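Endosialidase (Enterobacteria phage phi92, PDB 4HIZ) cleaves polysialic acid as an endosialidase, hydrolysing internal alpha-2,8 and alpha-2,9 linkages of the sialic acid polymer. Local coordinates at residues Q628-G631 / S632-Y636. Sequence-based numbering, arbitrary orientation.
Sequences QLYG and SNHTY
The phenol ring of Tyr630 lies face to face with the imidazole of His634, their centroids 3.8 Å apart and their planes 16° from parallel. His634 NE2 sits over the middle of the tyrosine ring, while Tyr630 CD2 lies over the centre of the imidazole; the closest atoms of the two rings are Tyr630 CE2 and His634 CE1, 3.4 Å apart. The histidine reaches this place because its CG is anti to the backbone N (chi1 -165°), which carries the ring back over the face of Tyr630, the last residue of strand 626-630. Its rotation is fixed by Tyr636 N, which donates in the imidazole plane to His634 ND1 (2.9 Å, nearly straight at 170°). ND1 thus accepts a hydrogen bond, and the hydrogen of a neutral ring would probably sit on NE2. At the tyrosine's edge, Tyr636 O comes within 3.3 Å of Tyr630 CD2. Contact thins toward the exposed side, where Tyr630 CD2 is 4.4 Å from Tyr636 CB; the Tyr636 ring instead forms a cation-pi contact with Arg639. Ser632 and Asn633 point away from the strand, the serine OG bonding to Asp623 O of the second subunit and Asn633 ND2 to Gln609. His634 N bonds to Gly631 O (3.2 Å), closing a type I beta turn that starts the connection between antiparallel strands 626-630 and 640-643 in the C-terminal part of this trimeric phage endosialidase.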
loop_
_atom_site.group_PDB
_atom_site.type_symbol
_atom_site.label_atom_id
_atom_site.label_comp_id
_atom_site.label_asym_id
_atom_site.label_seq_id
_atom_site.Cartn_x
_atom_site.Cartn_y
_atom_site.Cartn_z
ATOM N N GLN A 628 26.460 -23.909 -22.070
ATOM C CA GLN A 628 25.917 -22.834 -22.901
ATOM C C GLN A 628 25.031 -23.457 -23.980
ATOM O O GLN A 628 25.453 -24.368 -24.726
ATOM C CB GLN A 628 27.042 -21.990 -23.555
ATOM C CG GLN A 628 27.929 -21.299 -22.476
ATOM C CD GLN A 628 28.586 -20.037 -22.991
ATOM O OE1 GLN A 628 28.076 -19.383 -23.887
ATOM N NE2 GLN A 628 29.710 -19.672 -22.385
ATOM N N LEU A 629 23.803 -22.968 -24.058
ATOM C CA LEU A 629 22.861 -23.441 -25.073
ATOM C C LEU A 629 22.639 -22.257 -26.007
ATOM O O LEU A 629 22.110 -21.225 -25.569
ATOM C CB LEU A 629 21.535 -23.825 -24.390
ATOM C CG LEU A 629 21.665 -24.995 -23.408
ATOM C CD1 LEU A 629 20.346 -25.237 -22.581
ATOM C CD2 LEU A 629 22.146 -26.255 -24.123
ATOM N N TYR A 630 23.072 -22.365 -27.268
ATOM C CA TYR A 630 22.920 -21.243 -28.200
ATOM C C TYR A 630 21.538 -21.238 -28.858
ATOM O O TYR A 630 20.983 -22.295 -29.138
ATOM C CB TYR A 630 23.978 -21.316 -29.317
ATOM C CG TYR A 630 25.427 -21.082 -28.926
ATOM C CD1 TYR A 630 25.828 -20.902 -27.613
ATOM C CD2 TYR A 630 26.400 -21.045 -29.911
ATOM C CE1 TYR A 630 27.201 -20.663 -27.288
ATOM C CE2 TYR A 630 27.734 -20.838 -29.624
ATOM C CZ TYR A 630 28.143 -20.639 -28.312
ATOM O OH TYR A 630 29.495 -20.429 -28.046
ATOM N N GLY A 631 20.986 -20.051 -29.074
ATOM C CA GLY A 631 19.706 -19.898 -29.751
ATOM C C GLY A 631 19.861 -19.939 -31.266
ATOM O O GLY A 631 20.974 -19.917 -31.821
ATOM N N SER A 632 18.715 -19.929 -31.932
ATOM C CA SER A 632 18.659 -19.921 -33.393
ATOM C C SER A 632 19.175 -18.624 -34.013
ATOM O O SER A 632 19.518 -18.595 -35.213
ATOM C CB SER A 632 17.214 -20.193 -33.827
ATOM O OG SER A 632 16.354 -19.146 -33.387
ATOM N N ASN A 633 19.223 -17.557 -33.218
ATOM C CA ASN A 633 19.730 -16.273 -33.747
ATOM C C ASN A 633 21.224 -16.097 -33.544
ATOM O O ASN A 633 21.808 -15.157 -34.075
ATOM C CB ASN A 633 19.008 -15.088 -33.106
ATOM C CG ASN A 633 17.563 -15.035 -33.476
ATOM O OD1 ASN A 633 17.223 -14.501 -34.512
ATOM N ND2 ASN A 633 16.699 -15.604 -32.649
ATOM N N HIS A 634 21.858 -17.011 -32.808
ATOM C CA HIS A 634 23.276 -16.882 -32.543
ATOM C C HIS A 634 24.100 -16.940 -33.851
ATOM O O HIS A 634 23.687 -17.578 -34.818
ATOM C CB HIS A 634 23.724 -18.029 -31.627
ATOM C CG HIS A 634 25.064 -17.803 -31.008
ATOM N ND1 HIS A 634 26.246 -18.046 -31.677
ATOM C CD2 HIS A 634 25.409 -17.353 -29.777
ATOM C CE1 HIS A 634 27.263 -17.737 -30.886
ATOM N NE2 HIS A 634 26.780 -17.328 -29.722
ATOM N N THR A 635 25.251 -16.277 -33.880
ATOM C CA THR A 635 26.188 -16.437 -34.995
ATOM C C THR A 635 26.388 -17.895 -35.437
ATOM O O THR A 635 26.475 -18.186 -36.648
ATOM C CB THR A 635 27.560 -15.876 -34.593
ATOM O OG1 THR A 635 27.401 -14.500 -34.270
ATOM C CG2 THR A 635 28.582 -16.026 -35.725
ATOM N N TYR A 636 26.481 -18.796 -34.452
ATOM C CA TYR A 636 26.564 -20.234 -34.699
ATOM C C TYR A 636 25.301 -20.860 -34.115
ATOM O O TYR A 636 25.272 -21.283 -32.963
ATOM C CB TYR A 636 27.816 -20.811 -34.031
ATOM C CG TYR A 636 29.069 -20.105 -34.487
ATOM C CD1 TYR A 636 29.590 -20.341 -35.752
ATOM C CD2 TYR A 636 29.733 -19.209 -33.656
ATOM C CE1 TYR A 636 30.750 -19.696 -36.189
ATOM C CE2 TYR A 636 30.892 -18.549 -34.091
ATOM C CZ TYR A 636 31.391 -18.801 -35.353
ATOM O OH TYR A 636 32.531 -18.153 -35.781
#